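Thiosulfate sulfurtransferase RDL2, mitochondrial (Saccharomyces cerevisiae, PDB 6K6R) catalyses the transfer of sulfane sulfur from thiosulfate to cyanide, giving thiocyanate and sulfite, as a single-domain mitochondrial rhodanese. Local coordinates at residues I134-W137 and L138-G142; Y33-D36 and Q37-L41; G81-E84 and K85-H88. All coordinates share one frame; numbering follows the deposited sequence.

All three contacts are local, each made at one end of a helix in the rhodanese domain. Contact 1 closes the C-terminal end of helix 134-139, while contacts 2 and 3 open helices 35-43 and 84-91. Contacts 1 and 2 are partly buried and touch each other: the indole of W137 packs against F35 and V38, so the two helix ends pack together on one side of the chain. Contact 3, a surface contact, lies on the opposite side, its centre about 32 Å from that of contact 1 and 29 Å from that of contact 2. The chemistry follows: glycines and an aromatic face in contact 1, a polar cap and a salt bridge in contact 2, a proline at the N-cap position and a small hydrophobic staple in contact 3.

Contact 1 (I134-W137 and L138-G142); sequences ITEW and LAKGG
G142 lays its backbone CA on the indole of W137, 3.6 Å from the centroid of the five-membered ring and 27° off the ring normal, a CH-pi contact over the face. Glycine suits this place, since a CB on this backbone would run into W137 NE1. With CG of W137 anti to the backbone N (chi1 156°), the ring swings toward the end of the helix, where the chain folds back across it. That return is a Schellman motif: G142 N bonds to W137 O at 3.0 Å and G141 N to L138 O at 3.2 Å. G141, the C-prime residue, has a positive phi of 94°, at which a side chain would press on the carbonyl O of K140. Before the turn the helix is regular, L138 N giving its hydrogen to I134 O at 2.8 Å. The branched leucine suits its position by serving two neighbours: L138 CD1 rests 3.9 Å from I134 CG2, and L138 CD2 lies 3.8 Å from W137 CD1. E136 and K140 run side by side, yet their charged atoms, OE2 and NZ, stay 4.7 Å apart. W137 NE1 hydrogen-bonds to the hydroxyl of Y63, a residue on which I134 and L138 also pack.

Contact 2 (Y33-D36 and Q37-L41); sequences YTFD and QVRNL
This is a helix N-cap, made where strand 31-32 of the parallel sheet runs on into helix 35-43, with T34 as the cap and Q37 reaching back to it from the first turn. Q37 OE1 accepts two bonds from opposite faces of its amide plane, from T34 N at 2.8 Å and from T34 OG1 at 3.0 Å. The threonine hydroxyl stands between its own N and carbonyl carbon (chi1 60°), the placement that lets it share this acceptor. A leucine in place of Q37 would probably leave the backbone N-H of T34 without this acceptor and the hydroxyl free to turn. Across the cap, Y33 CB and V38 CG2 meet at 4.1 Å, joining the residue before the cap to the fourth of the helix as in a hydrophobic staple; both are buried, V38 packing on L51 and the Y33 hydroxyl bonding to E101. F35, whose ring also meets W137, turns its edge to the guanidinium of R39, with CE2 3.5 Å from CZ and the planes 81° apart. The same guanidinium gives a weak bond, part of a salt bridge, from R39 NH1 to D36 OD1 at 3.3 Å; an acidic group at the helix N-terminus is probably favoured by the helix dipole.

Contact 3 (G81-E84 and K85-H88); sequences GLPE and KEFH
L82, just ahead of helix 84-91, reaches forward along its first turn to F87 and E86. Its CB comes first, 4.1 Å from CD2 of F87 and near the plane of the ring, so that the phenyl meets it edge-on. CG is turned anti to the carbonyl carbon (chi1 -74°), and from it the two methyls part: L82 CD1 stays 4.2 Å from F87 CD2, while L82 CD2 lies 3.8 Å from E86 OE1. P83 holds the N-cap position, which makes L82 the residue before the cap and F87 the fourth of the helix, the two positions a hydrophobic staple joins. Leucine and phenylalanine, large and apolar, suit the two positions of such a staple. Proline suits its place because its ring restrains phi near the observed -60°, while its carbonyl joins the helix: P83 O takes the hydrogen of F87 N at 2.8 Å, nearly along the C=O axis. E84 O continues the pattern with H88 N at 3.1 Å. E86 lies alongside the proline ring, OE2 being 4.1 Å from P83 CD, and a negative charge this near the start of a helix is probably favourable. The phenyl of F87 turns inward to F91 of its own helix and to I71, just past strand 69-70, while K95 and P96 close in from the loop leading to strand 101-104.

Contact 1 (I134-W137 and L138-G142)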
loop_
_atom_site.group_PDB
_atom_site.type_symbol
_atom_site.label_atom_id
_atom_site.label_comp_id
_atom_site.label_asym_id
_atom_site.label_seq_id
_atom_site.Cartn_x
_atom_site.Cartn_y
_atom_site.Cartn_z
ATOM N N ILE A 134 10.715 2.363 3.312
ATOM C CA ILE A 134 11.301 2.468 1.978
ATOM C C ILE A 134 12.816 2.595 2.075
ATOM O O ILE A 134 13.557 2.008 1.276
ATOM C CB ILE A 134 10.673 3.648 1.210
ATOM C CG1 ILE A 134 9.258 3.288 0.755
ATOM C CG2 ILE A 134 11.532 4.040 0.017
ATOM C CD1 ILE A 134 9.218 2.355 -0.436
ATOM N N THR A 135 13.300 3.347 3.066
ATOM C CA THR A 135 14.739 3.432 3.298
ATOM C C THR A 135 15.320 2.068 3.648
ATOM O O THR A 135 16.379 1.685 3.135
ATOM C CB THR A 135 15.032 4.441 4.409
ATOM O OG1 THR A 135 14.557 5.737 4.021
ATOM C CG2 THR A 135 16.525 4.517 4.685
ATOM N N GLU A 136 14.638 1.321 4.521
ATOM C CA GLU A 136 15.073 -0.034 4.846
ATOM C C GLU A 136 15.013 -0.940 3.624
ATOM O O GLU A 136 15.902 -1.772 3.412
ATOM C CB GLU A 136 14.209 -0.600 5.974
ATOM C CG GLU A 136 14.823 -1.782 6.706
ATOM C CD GLU A 136 13.868 -2.407 7.708
ATOM O OE1 GLU A 136 13.287 -1.661 8.524
ATOM O OE2 GLU A 136 13.702 -3.645 7.682
ATOM N N TRP A 137 13.965 -0.791 2.810
ATOM C CA TRP A 137 13.831 -1.591 1.598
ATOM C C TRP A 137 14.969 -1.307 0.624
ATOM O O TRP A 137 15.594 -2.232 0.093
ATOM C CB TRP A 137 12.470 -1.312 0.955
ATOM C CG TRP A 137 12.387 -1.585 -0.518
ATOM C CD1 TRP A 137 12.706 -0.728 -1.533
ATOM C CD2 TRP A 137 11.924 -2.790 -1.143
ATOM N NE1 TRP A 137 12.484 -1.330 -2.748
ATOM C CE2 TRP A 137 12.002 -2.595 -2.536
ATOM C CE3 TRP A 137 11.456 -4.015 -0.658
ATOM C CZ2 TRP A 137 11.633 -3.580 -3.449
ATOM C CZ3 TRP A 137 11.089 -4.992 -1.567
ATOM C CH2 TRP A 137 11.180 -4.768 -2.946
ATOM N N LEU A 138 15.256 -0.024 0.384
ATOM C CA LEU A 138 16.340 0.333 -0.525
ATOM C C LEU A 138 17.702 -0.047 0.041
ATOM O O LEU A 138 18.626 -0.345 -0.723
ATOM C CB LEU A 138 16.295 1.830 -0.833
ATOM C CG LEU A 138 15.100 2.322 -1.649
ATOM C CD1 LEU A 138 15.062 3.842 -1.692
ATOM C CD2 LEU A 138 15.147 1.749 -3.051
ATOM N N ALA A 139 17.847 -0.042 1.369
ATOM C CA ALA A 139 19.123 -0.414 1.969
ATOM C C ALA A 139 19.437 -1.887 1.755
ATOM O O ALA A 139 20.612 -2.270 1.705
ATOM C CB ALA A 139 19.122 -0.079 3.460
ATOM N N LYS A 140 18.409 -2.727 1.623
ATOM C CA LYS A 140 18.581 -4.155 1.404
ATOM C C LYS A 140 18.594 -4.528 -0.077
ATOM O O LYS A 140 18.409 -5.702 -0.413
ATOM C CB LYS A 140 17.486 -4.934 2.136
ATOM C CG LYS A 140 17.506 -4.750 3.646
ATOM C CD LYS A 140 16.274 -5.353 4.302
ATOM C CE LYS A 140 16.367 -5.279 5.819
ATOM N NZ LYS A 140 17.483 -6.110 6.349
ATOM N N GLY A 141 18.803 -3.557 -0.963
ATOM C CA GLY A 141 18.923 -3.829 -2.381
ATOM C C GLY A 141 17.649 -3.708 -3.185
ATOM O O GLY A 141 17.619 -4.162 -4.335
ATOM N N GLY A 142 16.600 -3.103 -2.628
ATOM C CA GLY A 142 15.334 -2.998 -3.334
ATOM C C GLY A 142 15.325 -2.016 -4.488
ATOM O O GLY A 142 14.327 -1.957 -5.214
#

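Contact 2 (Y33-D36 and Q37-L41)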
loop_
_atom_site.group_PDB
_atom_site.type_symbol
_atom_site.label_atom_id
_atom_site.label_comp_id
_atom_site.label_asym_id
_atom_site.label_seq_id
_atom_site.Cartn_x
_atom_site.Cartn_y
_atom_site.Cartn_z
ATOM N N TYR A 33 4.399 -9.163 6.163
ATOM C CA TYR A 33 5.203 -9.562 5.017
ATOM C C TYR A 33 6.664 -9.196 5.245
ATOM O O TYR A 33 6.979 -8.225 5.938
ATOM C CB TYR A 33 4.699 -8.898 3.731
ATOM C CG TYR A 33 3.432 -9.510 3.176
ATOM C CD1 TYR A 33 2.201 -9.262 3.766
ATOM C CD2 TYR A 33 3.470 -10.335 2.059
ATOM C CE1 TYR A 33 1.041 -9.820 3.261
ATOM C CE2 TYR A 33 2.315 -10.896 1.546
ATOM C CZ TYR A 33 1.105 -10.636 2.151
ATOM O OH TYR A 33 -0.046 -11.193 1.644
ATOM N N THR A 34 7.557 -9.981 4.647
ATOM C CA THR A 34 8.988 -9.762 4.760
ATOM C C THR A 34 9.527 -9.159 3.466
ATOM O O THR A 34 8.798 -8.956 2.492
ATOM C CB THR A 34 9.707 -11.069 5.096
ATOM O OG1 THR A 34 9.460 -12.030 4.063
ATOM C CG2 THR A 34 9.212 -11.622 6.423
ATOM N N PHE A 35 10.829 -8.868 3.462
ATOM C CA PHE A 35 11.464 -8.299 2.275
ATOM C C PHE A 35 11.319 -9.229 1.077
ATOM O O PHE A 35 10.965 -8.791 -0.024
ATOM C CB PHE A 35 12.938 -8.008 2.563
ATOM C CG PHE A 35 13.704 -7.498 1.372
ATOM C CD1 PHE A 35 13.769 -6.140 1.103
ATOM C CD2 PHE A 35 14.372 -8.374 0.530
ATOM C CE1 PHE A 35 14.476 -5.668 0.011
ATOM C CE2 PHE A 35 15.077 -7.908 -0.564
ATOM C CZ PHE A 35 15.130 -6.554 -0.823
ATOM N N ASP A 36 11.586 -10.522 1.276
ATOM C CA ASP A 36 11.529 -11.472 0.169
ATOM C C ASP A 36 10.109 -11.622 -0.365
ATOM O O ASP A 36 9.906 -11.722 -1.580
ATOM C CB ASP A 36 12.082 -12.825 0.611
ATOM C CG ASP A 36 13.595 -12.883 0.557
ATOM O OD1 ASP A 36 14.191 -12.133 -0.246
ATOM O OD2 ASP A 36 14.188 -13.673 1.320
ATOM N N GLN A 37 9.115 -11.642 0.527
ATOM C CA GLN A 37 7.729 -11.742 0.078
ATOM C C GLN A 37 7.309 -10.514 -0.716
ATOM O O GLN A 37 6.509 -10.623 -1.653
ATOM C CB GLN A 37 6.802 -11.943 1.277
ATOM C CG GLN A 37 7.044 -13.232 2.038
ATOM C CD GLN A 37 6.260 -13.295 3.332
ATOM O OE1 GLN A 37 6.550 -12.571 4.283
ATOM N NE2 GLN A 37 5.256 -14.163 3.373
ATOM N N VAL A 38 7.832 -9.341 -0.359
ATOM C CA VAL A 38 7.549 -8.134 -1.126
ATOM C C VAL A 38 8.360 -8.117 -2.415
ATOM O O VAL A 38 7.868 -7.689 -3.466
ATOM C CB VAL A 38 7.813 -6.887 -0.264
ATOM C CG1 VAL A 38 7.592 -5.625 -1.070
ATOM C CG2 VAL A 38 6.912 -6.892 0.961
ATOM N N ARG A 39 9.610 -8.586 -2.361
ATOM C CA ARG A 39 10.417 -8.684 -3.573
ATOM C C ARG A 39 9.804 -9.666 -4.562
ATOM O O ARG A 39 9.856 -9.451 -5.779
ATOM C CB ARG A 39 11.847 -9.096 -3.220
ATOM C CG ARG A 39 12.759 -9.283 -4.423
ATOM C CD ARG A 39 13.939 -10.183 -4.088
ATOM N NE ARG A 39 15.206 -9.457 -4.117
ATOM C CZ ARG A 39 16.245 -9.739 -3.337
ATOM N NH1 ARG A 39 16.170 -10.734 -2.463
ATOM N NH2 ARG A 39 17.359 -9.025 -3.431
ATOM N N ASN A 40 9.215 -10.754 -4.058
ATOM C CA ASN A 40 8.534 -11.699 -4.938
ATOM C C ASN A 40 7.289 -11.075 -5.555
ATOM O O ASN A 40 6.997 -11.297 -6.735
ATOM C CB ASN A 40 8.170 -12.968 -4.167
ATOM C CG ASN A 40 9.381 -13.813 -3.827
ATOM O OD1 ASN A 40 10.424 -13.713 -4.473
ATOM N ND2 ASN A 40 9.247 -14.655 -2.807
ATOM N N LEU A 41 6.547 -10.289 -4.771
ATOM C CA LEU A 41 5.334 -9.663 -5.286
ATOM C C LEU A 41 5.647 -8.589 -6.319
ATOM O O LEU A 41 4.867 -8.386 -7.257
ATOM C CB LEU A 41 4.522 -9.070 -4.135
ATOM C CG LEU A 41 3.373 -9.935 -3.615
ATOM C CD1 LEU A 41 2.497 -9.137 -2.666
ATOM C CD2 LEU A 41 2.556 -10.487 -4.770
#

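Contact 3 (G81-E84 and K85-H88)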
loop_
_atom_site.group_PDB
_atom_site.type_symbol
_atom_site.label_atom_id
_atom_site.label_comp_id
_atom_site.label_asym_id
_atom_site.label_seq_id
_atom_site.Cartn_x
_atom_site.Cartn_y
_atom_site.Cartn_z
ATOM N N GLY A 81 -12.479 5.464 1.262
ATOM C CA GLY A 81 -13.905 5.638 1.416
ATOM C C GLY A 81 -14.545 6.487 0.342
ATOM O O GLY A 81 -15.752 6.741 0.410
ATOM N N LEU A 82 -13.774 6.932 -0.647
ATOM C CA LEU A 82 -14.308 7.783 -1.697
ATOM C C LEU A 82 -15.202 6.977 -2.636
ATOM O O LEU A 82 -15.014 5.769 -2.801
ATOM C CB LEU A 82 -13.176 8.415 -2.502
ATOM C CG LEU A 82 -12.376 9.553 -1.867
ATOM C CD1 LEU A 82 -11.098 9.787 -2.655
ATOM C CD2 LEU A 82 -13.209 10.822 -1.801
ATOM N N PRO A 83 -16.188 7.620 -3.258
ATOM C CA PRO A 83 -16.927 6.954 -4.333
ATOM C C PRO A 83 -15.995 6.554 -5.468
ATOM O O PRO A 83 -14.927 7.138 -5.669
ATOM C CB PRO A 83 -17.943 8.012 -4.777
ATOM C CG PRO A 83 -18.133 8.865 -3.568
ATOM C CD PRO A 83 -16.787 8.916 -2.898
ATOM N N GLU A 84 -16.420 5.535 -6.217
ATOM C CA GLU A 84 -15.535 4.905 -7.194
ATOM C C GLU A 84 -15.084 5.892 -8.267
ATOM O O GLU A 84 -13.891 5.996 -8.567
ATOM C CB GLU A 84 -16.232 3.702 -7.823
ATOM C CG GLU A 84 -15.466 3.066 -8.964
ATOM C CD GLU A 84 -15.940 1.659 -9.251
ATOM O OE1 GLU A 84 -16.393 0.988 -8.300
ATOM O OE2 GLU A 84 -15.869 1.228 -10.420
ATOM N N LYS A 85 -16.020 6.625 -8.866
ATOM C CA LYS A 85 -15.634 7.532 -9.942
ATOM C C LYS A 85 -14.739 8.660 -9.443
ATOM O O LYS A 85 -13.772 9.028 -10.122
ATOM C CB LYS A 85 -16.878 8.102 -10.618
ATOM C CG LYS A 85 -16.570 8.951 -11.823
ATOM C CD LYS A 85 -17.440 10.191 -11.814
ATOM C CE LYS A 85 -18.897 9.846 -12.081
ATOM N NZ LYS A 85 -19.800 10.959 -11.661
ATOM N N GLU A 86 -15.048 9.229 -8.279
ATOM C CA GLU A 86 -14.211 10.295 -7.744
ATOM C C GLU A 86 -12.852 9.767 -7.301
ATOM O O GLU A 86 -11.856 10.493 -7.374
ATOM C CB GLU A 86 -14.916 11.001 -6.583
ATOM C CG GLU A 86 -14.378 12.406 -6.324
ATOM C CD GLU A 86 -14.622 12.885 -4.904
ATOM O OE1 GLU A 86 -13.758 13.612 -4.361
ATOM O OE2 GLU A 86 -15.679 12.545 -4.333
ATOM N N PHE A 87 -12.788 8.516 -6.837
ATOM C CA PHE A 87 -11.493 7.915 -6.538
ATOM C C PHE A 87 -10.620 7.868 -7.783
ATOM O O PHE A 87 -9.430 8.200 -7.730
ATOM C CB PHE A 87 -11.679 6.510 -5.960
ATOM C CG PHE A 87 -10.424 5.918 -5.367
ATOM C CD1 PHE A 87 -9.446 5.363 -6.179
ATOM C CD2 PHE A 87 -10.226 5.909 -3.995
ATOM C CE1 PHE A 87 -8.299 4.817 -5.637
ATOM C CE2 PHE A 87 -9.078 5.364 -3.447
ATOM C CZ PHE A 87 -8.115 4.817 -4.270
ATOM N N HIS A 88 -11.196 7.461 -8.916
ATOM C CA HIS A 88 -10.430 7.403 -10.155
ATOM C C HIS A 88 -10.051 8.792 -10.648
ATOM O O HIS A 88 -8.995 8.960 -11.263
ATOM C CB HIS A 88 -11.220 6.660 -11.231
ATOM C CG HIS A 88 -10.389 6.247 -12.406
ATOM N ND1 HIS A 88 -9.946 7.141 -13.356
ATOM C CD2 HIS A 88 -9.910 5.036 -12.777
ATOM C CE1 HIS A 88 -9.235 6.498 -14.266
ATOM N NE2 HIS A 88 -9.198 5.220 -13.937
#